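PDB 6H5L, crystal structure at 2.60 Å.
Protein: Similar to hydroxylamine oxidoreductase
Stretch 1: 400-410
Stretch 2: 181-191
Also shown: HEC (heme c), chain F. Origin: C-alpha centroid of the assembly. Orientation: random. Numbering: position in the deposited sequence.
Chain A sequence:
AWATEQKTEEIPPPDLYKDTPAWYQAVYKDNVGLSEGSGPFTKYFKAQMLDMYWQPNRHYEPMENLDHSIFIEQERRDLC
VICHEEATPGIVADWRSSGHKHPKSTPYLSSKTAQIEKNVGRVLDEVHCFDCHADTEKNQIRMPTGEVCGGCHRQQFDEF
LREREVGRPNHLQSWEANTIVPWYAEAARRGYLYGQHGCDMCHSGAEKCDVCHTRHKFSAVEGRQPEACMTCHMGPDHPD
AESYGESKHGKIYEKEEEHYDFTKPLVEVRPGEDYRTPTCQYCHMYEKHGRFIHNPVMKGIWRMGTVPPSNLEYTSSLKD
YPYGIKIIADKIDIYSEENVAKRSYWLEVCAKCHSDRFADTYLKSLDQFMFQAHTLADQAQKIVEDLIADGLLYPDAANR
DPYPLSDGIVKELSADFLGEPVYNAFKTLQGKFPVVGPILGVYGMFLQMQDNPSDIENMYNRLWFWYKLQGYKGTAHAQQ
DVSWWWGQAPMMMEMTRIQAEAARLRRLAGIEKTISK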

# COMPACT_ATOMS: atom_id res chain seq x y z
N ARG A 400 -44.38 64.63 -12.75
CA ARG A 400 -43.51 63.63 -12.15
C ARG A 400 -42.07 63.96 -12.53
O ARG A 400 -41.81 64.77 -13.42
CB ARG A 400 -43.89 62.21 -12.59
CG ARG A 400 -43.53 61.86 -14.03
CD ARG A 400 -44.09 60.50 -14.40
NE ARG A 400 -43.36 59.87 -15.50
CZ ARG A 400 -43.57 58.63 -15.92
NH1 ARG A 400 -44.49 57.88 -15.32
NH2 ARG A 400 -42.86 58.14 -16.92
N ASP A 401 -41.13 63.33 -11.82
CA ASP A 401 -39.72 63.58 -12.06
C ASP A 401 -39.36 63.22 -13.50
O ASP A 401 -39.95 62.32 -14.10
CB ASP A 401 -38.86 62.78 -11.09
CG ASP A 401 -38.65 63.49 -9.77
OD1 ASP A 401 -39.16 64.62 -9.62
OD2 ASP A 401 -37.98 62.92 -8.89
N PRO A 402 -38.38 63.91 -14.09
CA PRO A 402 -37.96 63.58 -15.45
C PRO A 402 -37.16 62.29 -15.51
O PRO A 402 -36.97 61.62 -14.49
CB PRO A 402 -37.10 64.79 -15.85
CG PRO A 402 -36.56 65.29 -14.56
CD PRO A 402 -37.65 65.08 -13.55
N TYR A 403 -36.70 61.93 -16.71
CA TYR A 403 -35.81 60.79 -16.86
C TYR A 403 -34.58 60.99 -15.98
O TYR A 403 -34.11 62.12 -15.81
CB TYR A 403 -35.41 60.63 -18.33
CG TYR A 403 -34.64 59.37 -18.65
CD1 TYR A 403 -35.30 58.17 -18.90
CD2 TYR A 403 -33.26 59.38 -18.72
CE1 TYR A 403 -34.60 57.02 -19.21
CE2 TYR A 403 -32.55 58.23 -19.02
CZ TYR A 403 -33.22 57.05 -19.26
OH TYR A 403 -32.52 55.91 -19.56
N PRO A 404 -34.03 59.92 -15.39
CA PRO A 404 -32.93 60.09 -14.44
C PRO A 404 -31.74 60.82 -15.05
O PRO A 404 -31.25 60.46 -16.12
CB PRO A 404 -32.57 58.64 -14.06
CG PRO A 404 -33.20 57.78 -15.11
CD PRO A 404 -34.44 58.51 -15.51
N LEU A 405 -31.30 61.88 -14.36
CA LEU A 405 -30.13 62.67 -14.75
C LEU A 405 -30.32 63.31 -16.12
O LEU A 405 -29.42 63.31 -16.96
CB LEU A 405 -28.86 61.81 -14.73
CG LEU A 405 -27.55 62.54 -14.44
CD1 LEU A 405 -27.40 62.82 -12.96
CD2 LEU A 405 -26.37 61.74 -14.96
N SER A 406 -31.51 63.89 -16.35
CA SER A 406 -31.78 64.54 -17.63
C SER A 406 -30.91 65.78 -17.83
O SER A 406 -30.56 66.10 -18.97
CB SER A 406 -33.26 64.90 -17.73
OG SER A 406 -34.07 63.74 -17.72
N ASP A 407 -30.57 66.49 -16.75
CA ASP A 407 -29.71 67.66 -16.88
C ASP A 407 -28.29 67.25 -17.27
O ASP A 407 -27.64 67.94 -18.07
CB ASP A 407 -29.70 68.45 -15.57
CG ASP A 407 -29.33 67.60 -14.38
OD1 ASP A 407 -29.26 66.36 -14.52
OD2 ASP A 407 -29.09 68.17 -13.29
N GLY A 408 -27.80 66.14 -16.72
CA GLY A 408 -26.47 65.67 -17.08
C GLY A 408 -26.41 65.08 -18.47
O GLY A 408 -25.38 65.17 -19.14
N ILE A 409 -27.51 64.48 -18.93
CA ILE A 409 -27.55 63.94 -20.29
C ILE A 409 -27.42 65.07 -21.30
O ILE A 409 -26.63 64.98 -22.25
CB ILE A 409 -28.84 63.13 -20.50
CG1 ILE A 409 -28.80 61.84 -19.69
CG2 ILE A 409 -29.05 62.84 -21.98
CD1 ILE A 409 -30.14 61.15 -19.57
N VAL A 410 -28.19 66.14 -21.12
CA VAL A 410 -28.12 67.28 -22.03
C VAL A 410 -26.73 67.91 -21.99
O VAL A 410 -26.18 68.30 -23.02
CB VAL A 410 -29.22 68.30 -21.69
CG1 VAL A 410 -29.09 69.54 -22.57
CG2 VAL A 410 -30.59 67.67 -21.84
FE HEC F . -25.08 44.57 -14.47
CHA HEC F . -25.79 43.50 -17.61
CHB HEC F . -25.55 47.76 -15.28
CHC HEC F . -25.53 45.38 -11.08
CHD HEC F . -23.96 41.52 -13.53
NA HEC F . -25.56 45.47 -16.15
C1A HEC F . -25.86 44.86 -17.36
C2A HEC F . -26.24 45.92 -18.29
C3A HEC F . -26.16 47.08 -17.64
C4A HEC F . -25.74 46.83 -16.28
CMA HEC F . -26.48 48.47 -18.24
CAA HEC F . -26.65 45.75 -19.77
CBA HEC F . -25.52 45.11 -20.57
CGA HEC F . -24.63 46.19 -21.12
O1A HEC F . -23.40 46.10 -20.88
O2A HEC F . -25.14 47.14 -21.77
NB HEC F . -25.40 46.29 -13.35
C1B HEC F . -25.71 47.49 -13.94
C2B HEC F . -26.24 48.38 -12.93
C3B HEC F . -26.23 47.72 -11.75
C4B HEC F . -25.71 46.39 -12.01
CMB HEC F . -26.68 49.82 -13.29
CAB HEC F . -26.66 48.13 -10.31
CBB HEC F . -26.74 49.65 -10.00
NC HEC F . -24.76 43.64 -12.62
C1C HEC F . -25.08 44.11 -11.36
C2C HEC F . -24.97 43.00 -10.42
C3C HEC F . -24.43 41.96 -11.08
C4C HEC F . -24.35 42.33 -12.49
CMC HEC F . -25.10 43.15 -8.89
CAC HEC F . -24.04 40.57 -10.51
CBC HEC F . -25.27 39.84 -9.94
ND HEC F . -24.91 42.77 -15.43
C1D HEC F . -24.38 41.63 -14.84
C2D HEC F . -24.36 40.57 -15.82
C3D HEC F . -24.93 41.19 -17.11
C4D HEC F . -25.25 42.56 -16.76
CMD HEC F . -23.84 39.13 -15.59
CAD HEC F . -25.14 40.53 -18.49
CBD HEC F . -25.93 39.22 -18.35
CGD HEC F . -26.10 38.62 -19.72
O1D HEC F . -25.80 39.32 -20.71
O2D HEC F . -26.53 37.44 -19.81
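Stretch 2 181-191: VPWYAEAARRG

Stretch 2 is essentially a short helix that takes in W183 to R189 and closes at G191, and it lies against the turn by which stretch 1 enters a helix of its own. That turn, a type II beta turn from Y403 to S406, is the principal bump: P404 and L405 form its corner and fit against the first turns of the stretch 2 helix. The nearest CA atoms are those of P404 and W183, 5.3 Å apart, and those of L405 and E186, 5.5 Å apart, so the closest pairs move onward in both chains.

Near the N-terminal end of the stretch 2 helix, P182 is the apolar knob. Its CB lies 4.0 Å from L405 CB and 4.0 Å from I409 CD1, while its CG is 3.6 Å from Y403 CE2, so the compact ring rests in a hollow walled by three side chains of stretch 1. Proline suits a place near the start of a helix because its missing amide hydrogen costs no helical bond there. P404 presents its own ring to the helix, with its CB 4.1 Å from W183 CB; a rigid ring also fits the extended first corner of a type II turn. The CA-to-CB bond of Y403 points sideways, but its long side chain brings Y403 OH to 3.5 Å from W183 CZ3, at the edge of the indole. The same indole reaches the heme, W183 NE1 lying 3.5 Å from HEC CMB.

L405 has the largest area covered by the other stretch. It adopts positive phi, unusual for a residue other than glycine and here part of the type II turn, at the N-cap position of the following helix. Its CD2 packs 4.0 Å from A185 CB, a methyl that makes a low, smooth surface, and its CD1 lies 3.4 Å from R189 NH1. The backbone L405 N makes a short but weak hydrogen bond to E186 OE2, 2.7 Å, its angle far from linear.

E186 also organizes the arginines beyond it: R190 NE binds E186 OE1 at 3.1 Å and R189 NH1 binds E186 OE2 at 3.3 Å, both as salt bridges. From there the arginines reach separate acids of stretch 1. R190 NH1 and D401 OD2 form a salt bridge at 2.8 Å, and R189 NH2 meets D407 OD2 in another, very short at 2.4 Å. The length of each arginine helps it reach its acid partner: R190 CA is 12.5 Å from D401 CA, and R189 CA is 12.3 Å from D407 CA. Finally, G191 takes positive phi in a Schellman motif, where a CB would jam against the preceding carbonyl oxygen.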

# COMPACT_ATOMS: atom_id res chain seq x y z
N VAL A 181 -24.55 54.30 -17.38
CA VAL A 181 -26.00 54.51 -17.40
C VAL A 181 -26.35 55.68 -16.48
O VAL A 181 -25.72 55.84 -15.42
CB VAL A 181 -26.74 53.24 -16.98
CG1 VAL A 181 -26.56 52.16 -18.04
CG2 VAL A 181 -26.24 52.74 -15.63
N PRO A 182 -27.32 56.52 -16.85
CA PRO A 182 -27.55 57.75 -16.08
C PRO A 182 -28.17 57.53 -14.71
O PRO A 182 -28.02 58.39 -13.84
CB PRO A 182 -28.48 58.56 -16.98
CG PRO A 182 -29.21 57.53 -17.78
CD PRO A 182 -28.22 56.42 -18.01
N TRP A 183 -28.84 56.40 -14.49
CA TRP A 183 -29.50 56.18 -13.20
C TRP A 183 -28.53 55.75 -12.11
O TRP A 183 -28.95 55.63 -10.95
CB TRP A 183 -30.62 55.15 -13.34
CG TRP A 183 -30.22 53.85 -13.96
CD1 TRP A 183 -29.70 52.76 -13.32
CD2 TRP A 183 -30.32 53.49 -15.35
NE1 TRP A 183 -29.47 51.75 -14.22
CE2 TRP A 183 -29.83 52.17 -15.47
CE3 TRP A 183 -30.76 54.16 -16.49
CZ2 TRP A 183 -29.78 51.51 -16.70
CZ3 TRP A 183 -30.71 53.50 -17.71
CH2 TRP A 183 -30.22 52.19 -17.80
N TYR A 184 -27.26 55.52 -12.43
CA TYR A 184 -26.27 55.28 -11.39
C TYR A 184 -25.95 56.57 -10.64
O TYR A 184 -26.03 56.63 -9.41
CB TYR A 184 -25.00 54.68 -11.99
CG TYR A 184 -23.98 54.19 -10.98
CD1 TYR A 184 -23.13 55.08 -10.32
CD2 TYR A 184 -23.84 52.83 -10.70
CE1 TYR A 184 -22.20 54.64 -9.40
CE2 TYR A 184 -22.91 52.38 -9.78
CZ TYR A 184 -22.09 53.29 -9.13
OH TYR A 184 -21.16 52.86 -8.22
N ALA A 185 -25.59 57.62 -11.38
CA ALA A 185 -25.28 58.91 -10.76
C ALA A 185 -26.51 59.52 -10.11
O ALA A 185 -26.41 60.17 -9.06
CB ALA A 185 -24.70 59.86 -11.79
N GLU A 186 -27.69 59.32 -10.71
CA GLU A 186 -28.91 59.87 -10.13
C GLU A 186 -29.20 59.25 -8.77
O GLU A 186 -29.58 59.95 -7.83
CB GLU A 186 -30.08 59.65 -11.09
CG GLU A 186 -31.39 60.28 -10.64
CD GLU A 186 -31.33 61.80 -10.61
OE1 GLU A 186 -31.47 62.38 -9.51
OE2 GLU A 186 -31.15 62.41 -11.68
N ALA A 187 -29.03 57.93 -8.65
CA ALA A 187 -29.20 57.28 -7.35
C ALA A 187 -28.23 57.84 -6.32
O ALA A 187 -28.58 58.01 -5.15
CB ALA A 187 -29.04 55.77 -7.49
N ALA A 188 -26.99 58.13 -6.74
CA ALA A 188 -26.02 58.73 -5.84
C ALA A 188 -26.40 60.17 -5.48
O ALA A 188 -26.14 60.61 -4.36
CB ALA A 188 -24.63 58.69 -6.46
N ARG A 189 -27.01 60.89 -6.42
CA ARG A 189 -27.49 62.24 -6.12
C ARG A 189 -28.50 62.23 -4.99
O ARG A 189 -28.50 63.13 -4.14
CB ARG A 189 -28.12 62.86 -7.37
CG ARG A 189 -27.17 63.54 -8.33
CD ARG A 189 -27.91 63.89 -9.61
NE ARG A 189 -27.78 65.29 -9.99
CZ ARG A 189 -28.51 65.87 -10.94
NH1 ARG A 189 -29.43 65.17 -11.59
NH2 ARG A 189 -28.33 67.15 -11.23
N ARG A 190 -29.36 61.22 -4.96
CA ARG A 190 -30.45 61.15 -4.00
C ARG A 190 -30.07 60.45 -2.70
O ARG A 190 -30.93 60.25 -1.84
CB ARG A 190 -31.66 60.46 -4.63
CG ARG A 190 -31.96 60.96 -6.03
CD ARG A 190 -33.37 60.66 -6.46
NE ARG A 190 -33.72 61.41 -7.66
CZ ARG A 190 -34.96 61.78 -7.98
NH1 ARG A 190 -35.19 62.46 -9.09
NH2 ARG A 190 -35.97 61.46 -7.18
N GLY A 191 -28.80 60.07 -2.55
CA GLY A 191 -28.34 59.44 -1.33
C GLY A 191 -28.36 57.93 -1.32
O GLY A 191 -28.24 57.34 -0.24
O HOH W 1 -27.05 43.85 -14.19